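Local coordinates for hypothetical protein TM0486 (Thermotoga maritima, PDB 1VK8), which binds thiamin and takes part in the response of the cell to oxidative conditions, at the interface of chains A and B. Coordinates in Å, arbitrary orientation; residue numbers count along the deposited sequence, not the author numbering. Chains: chain A/B, hypothetical protein TM0486.

Contact 1: the interface of chains A and B. Residues chain A 66, 69-70, 73, 87; chain B 62, 66, 69.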
loop_
_atom_site.group_PDB
_atom_site.type_symbol
_atom_site.label_atom_id
_atom_site.label_comp_id
_atom_site.label_asym_id
_atom_site.label_seq_id
_atom_site.Cartn_x
_atom_site.Cartn_y
_atom_site.Cartn_z
HETATM N N MSE A 66 8.422 -10.304 11.618
HETATM C CA MSE A 66 8.283 -9.025 12.294
HETATM C C MSE A 66 9.568 -8.643 13.057
HETATM O O MSE A 66 9.948 -7.476 13.031
HETATM C CB MSE A 66 7.097 -9.004 13.236
HETATM C CG MSE A 66 5.739 -9.270 12.581
HETATM SE SE MSE A 66 5.349 -7.905 11.149
HETATM C CE MSE A 66 5.617 -9.001 9.626
ATOM N N VAL A 69 12.065 -7.502 10.465
ATOM C CA VAL A 69 11.700 -6.147 10.030
ATOM C C VAL A 69 12.266 -5.103 10.987
ATOM O O VAL A 69 12.749 -4.059 10.537
ATOM C CB VAL A 69 10.165 -5.987 9.806
ATOM C CG1 VAL A 69 9.764 -4.511 9.618
ATOM C CG2 VAL A 69 9.716 -6.811 8.621
ATOM N N LYS A 70 12.271 -5.368 12.294
ATOM C CA LYS A 70 12.905 -4.437 13.250
ATOM C C LYS A 70 14.391 -4.220 12.915
ATOM O O LYS A 70 14.864 -3.106 12.899
ATOM C CB LYS A 70 12.836 -4.953 14.692
ATOM C CG LYS A 70 11.441 -5.258 15.230
ATOM C CD LYS A 70 11.599 -5.856 16.626
ATOM C CE LYS A 70 10.326 -6.239 17.258
ATOM N NZ LYS A 70 10.606 -7.082 18.395
ATOM N N ALA A 73 14.928 -2.169 9.541
ATOM C CA ALA A 73 14.759 -0.733 9.669
ATOM C C ALA A 73 16.001 -0.077 10.254
ATOM O O ALA A 73 16.428 0.969 9.778
ATOM C CB ALA A 73 13.554 -0.417 10.485
ATOM N N LEU A 87 4.754 -2.962 4.611
ATOM C CA LEU A 87 4.545 -4.405 4.702
ATOM C C LEU A 87 3.122 -4.723 4.264
ATOM O O LEU A 87 2.158 -4.164 4.788
ATOM C CB LEU A 87 4.740 -4.896 6.142
ATOM C CG LEU A 87 6.001 -4.516 6.910
ATOM C CD1 LEU A 87 6.075 -5.385 8.165
ATOM C CD2 LEU A 87 7.250 -4.703 6.098
ATOM N N PHE B 62 9.127 2.230 17.483
ATOM C CA PHE B 62 8.987 1.268 16.371
ATOM C C PHE B 62 8.929 -0.202 16.792
ATOM O O PHE B 62 8.038 -0.922 16.360
ATOM C CB PHE B 62 10.096 1.455 15.319
ATOM C CG PHE B 62 9.939 0.559 14.123
ATOM C CD1 PHE B 62 8.770 0.584 13.385
ATOM C CD2 PHE B 62 10.921 -0.335 13.757
ATOM C CE1 PHE B 62 8.593 -0.274 12.296
ATOM C CE2 PHE B 62 10.745 -1.173 12.654
ATOM C CZ PHE B 62 9.588 -1.140 11.941
HETATM N N MSE B 66 5.894 -2.986 16.461
HETATM C CA MSE B 66 6.049 -4.257 15.755
HETATM C C MSE B 66 5.592 -5.427 16.631
HETATM O O MSE B 66 4.929 -6.357 16.154
HETATM C CB MSE B 66 7.480 -4.443 15.252
HETATM C CG MSE B 66 7.903 -3.421 14.220
HETATM SE SE MSE B 66 6.666 -3.386 12.628
HETATM C CE MSE B 66 7.083 -5.071 11.921
ATOM N N VAL B 69 1.828 -5.395 16.804
ATOM C CA VAL B 69 1.283 -5.891 15.538
ATOM C C VAL B 69 1.253 -7.409 15.579
ATOM O O VAL B 69 0.321 -7.998 15.065
ATOM C CB VAL B 69 2.067 -5.330 14.322
ATOM C CG1 VAL B 69 1.711 -6.063 13.010
ATOM C CG2 VAL B 69 1.831 -3.856 14.180
#
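B:Met66 packs its methyl group against A:Met66, A:Val69 and A:Leu87, crossing the side chain of A:Met66 at about a right angle. Both methionines are selenomethionines. The terminal carbon CE of B:Met66 sits 3.4 Å from the selenium SE of A:Met66, so the tip of one chain bears on the polarisable atom of the other. B:Met66 reaches that spot by bending twice, with chi2 at -56° and chi3 at -68°. CE of B:Met66 also lies 3.6 Å from CG1 of A:Val69, the branch anti to its own backbone N, and meets A:Leu87 tip to tip, with CD1 of the leucine at 3.9 Å. Nearer its root, B:Met66 runs antiparallel to A:Lys70: the extended aliphatic stem of the lysine slides past it and brings CE to 3.9 Å from CB of the methionine. B:Phe62 flanks B:Met66 on its own chain. CG of B:Met66 rests over one face of the phenyl ring, toward the rim, while ring atom CE2 is 3.6 Å from CB of A:Ala73, which lies off the ring plane on the side opposite CG of B:Met66. The ring corner CZ approaches CG1 of A:Val69, the two side chains crossing nearly perpendicularly. No polar atom bonds across this patch, so its cohesion comes from apolar packing, with B:Met66 giving up the most surface to the partner. Helix 62-76 of each chain supplies nearly all the groups, and the two helices face each other across the two-fold A-B interface; A:Leu87, on strand 82-92, adds a marginal contact from the sheet beneath the helix.

Contact 2: the interface of chains A and B. Residues chain A 90-93, 96; chain B 81-83.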
loop_
_atom_site.group_PDB
_atom_site.type_symbol
_atom_site.label_atom_id
_atom_site.label_comp_id
_atom_site.label_asym_id
_atom_site.label_seq_id
_atom_site.Cartn_x
_atom_site.Cartn_y
_atom_site.Cartn_z
ATOM N N ASP A 90 -0.081 -11.307 4.034
ATOM C CA ASP A 90 -1.201 -12.176 3.774
ATOM C C ASP A 90 -1.237 -13.206 4.900
ATOM O O ASP A 90 -0.379 -14.061 5.000
ATOM C CB ASP A 90 -1.054 -12.832 2.412
ATOM C CG ASP A 90 -2.310 -13.542 1.970
ATOM O OD1 ASP A 90 -3.249 -13.710 2.775
ATOM O OD2 ASP A 90 -2.415 -14.005 0.826
ATOM N N TYR A 91 -2.254 -13.105 5.743
ATOM C CA TYR A 91 -2.295 -13.873 6.970
ATOM C C TYR A 91 -3.419 -14.850 6.844
ATOM O O TYR A 91 -4.532 -14.460 6.600
ATOM C CB TYR A 91 -2.520 -12.924 8.143
ATOM C CG TYR A 91 -2.291 -13.551 9.506
ATOM C CD1 TYR A 91 -3.253 -14.359 10.069
ATOM C CD2 TYR A 91 -1.090 -13.354 10.194
ATOM C CE1 TYR A 91 -3.054 -14.940 11.318
ATOM C CE2 TYR A 91 -0.880 -13.942 11.434
ATOM C CZ TYR A 91 -1.867 -14.716 11.991
ATOM O OH TYR A 91 -1.689 -15.299 13.225
ATOM N N LYS A 92 -3.109 -16.140 6.917
ATOM C CA LYS A 92 -4.119 -17.184 6.799
ATOM C C LYS A 92 -3.967 -18.246 7.876
ATOM O O LYS A 92 -2.891 -18.801 8.075
ATOM C CB LYS A 92 -4.058 -17.871 5.436
ATOM C CG LYS A 92 -5.231 -18.814 5.177
ATOM C CD LYS A 92 -5.076 -19.550 3.857
ATOM C CE LYS A 92 -6.102 -20.681 3.728
ATOM N NZ LYS A 92 -5.976 -21.303 2.391
ATOM N N ALA A 93 -5.071 -18.527 8.555
ATOM C CA ALA A 93 -5.183 -19.680 9.438
ATOM C C ALA A 93 -4.784 -20.974 8.709
ATOM O O ALA A 93 -5.392 -21.353 7.712
ATOM C CB ALA A 93 -6.604 -19.790 9.963
ATOM N N ILE A 96 -0.200 -19.865 4.503
ATOM C CA ILE A 96 -0.334 -19.523 3.089
ATOM C C ILE A 96 1.078 -19.314 2.533
ATOM O O ILE A 96 1.972 -18.788 3.225
ATOM C CB ILE A 96 -1.244 -18.243 2.862
ATOM C CG1 ILE A 96 -1.518 -17.968 1.368
ATOM C CG2 ILE A 96 -0.642 -16.963 3.517
ATOM C CD1 ILE A 96 -2.267 -19.051 0.644
ATOM N N LYS B 81 -10.431 -15.872 9.379
ATOM C CA LYS B 81 -9.446 -16.895 9.105
ATOM C C LYS B 81 -8.378 -16.419 8.122
ATOM O O LYS B 81 -7.277 -16.953 8.097
ATOM C CB LYS B 81 -10.139 -18.130 8.547
ATOM C CG LYS B 81 -11.047 -18.841 9.561
ATOM C CD LYS B 81 -10.285 -19.854 10.421
ATOM C CE LYS B 81 -10.395 -21.283 9.885
ATOM N NZ LYS B 81 -9.421 -22.214 10.556
ATOM N N ARG B 82 -8.726 -15.442 7.301
ATOM C CA ARG B 82 -7.808 -14.867 6.344
ATOM C C ARG B 82 -8.020 -13.363 6.295
ATOM O O ARG B 82 -9.158 -12.889 6.281
ATOM C CB ARG B 82 -8.074 -15.449 4.970
ATOM C CG ARG B 82 -7.163 -14.951 3.884
ATOM C CD ARG B 82 -6.271 -15.980 3.390
ATOM N NE ARG B 82 -5.403 -15.582 2.289
ATOM C CZ ARG B 82 -5.411 -16.164 1.090
ATOM N NH1 ARG B 82 -6.262 -17.136 0.795
ATOM N NH2 ARG B 82 -4.545 -15.784 0.169
ATOM N N PHE B 83 -6.914 -12.623 6.296
ATOM C CA PHE B 83 -6.963 -11.199 6.148
ATOM C C PHE B 83 -5.646 -10.683 5.607
ATOM O O PHE B 83 -4.598 -11.289 5.793
ATOM C CB PHE B 83 -7.325 -10.479 7.465
ATOM C CG PHE B 83 -6.459 -10.848 8.633
ATOM C CD1 PHE B 83 -6.810 -11.893 9.463
ATOM C CD2 PHE B 83 -5.320 -10.105 8.927
ATOM C CE1 PHE B 83 -6.014 -12.227 10.552
ATOM C CE2 PHE B 83 -4.511 -10.435 9.991
ATOM C CZ PHE B 83 -4.841 -11.497 10.803
#
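The backbone N-H of A:Ala93 gives a nearly straight hydrogen bond to the carbonyl O of B:Lys81, N to O 2.7 Å, although this lysine is poorly ordered. Two more backbone bonds follow along the antiparallel strands and make a reciprocal pair: N of A:Tyr91 donates to O of B:Phe83 at 3.0 Å, and N of B:Phe83 returns a bond to O of A:Tyr91. Beside this ladder B:Arg82 grips the carboxylate of A:Asp90 side-on. Its NE donates to OD1 of the aspartate at 2.9 Å and its NH2 to OD2 of A:Asp90 at 2.9 Å, each oxygen using its syn lone pair. The carboxylate and guanidinium planes are only 18° apart, which favours this paired salt bridge and fixes the rotation of both groups. The arginine starts with CG anti to its backbone N (chi1 -179°) and turns at chi2 (112°) to bring NE round to the acid. A:Lys92 lays its extended stem against the arginine, CG 3.5 Å from CD of B:Arg82, and the side chain of A:Ile96 crosses that of B:Arg82 at about a right angle, its CG1 and CD1 near NH2. An alanine in place of B:Arg82 would probably leave the A:Asp90 carboxylate without its charged mate across the interface and remove the support for the A:Lys92 stem. Next along the strands, the aromatic side chains of A:Tyr91 and B:Phe83 lie alongside, pointing the same way. CB of A:Tyr91 sits over one face of the phenyl ring, 3.9 Å from its centroid, and CD1 of the tyrosine comes to 3.4 Å from CZ of B:Phe83. The site joins the end of strand 82-92 of chain A, with the loop just after it, to the start of the same strand in chain B, making one sheet continuous across the two-fold A-B interface.

Contacts 1 and 2 lie about 18 Å apart, measured between the centres of their C-alpha atoms, on one two-fold interface, and each recurs with the chains exchanged. Strand 82-92 of chain A serves both: its end pairs with chain B in contact 2, and its middle contributes a leucine to contact 1. Contact 2 probably sets the register of the joined strands through backbone bonds and a charged pair, whereas contact 1 packs the helices against each other without polar bonds. Together they bind both layers of the A-B pair, which is likely to be a building block of the deposited four-chain assembly.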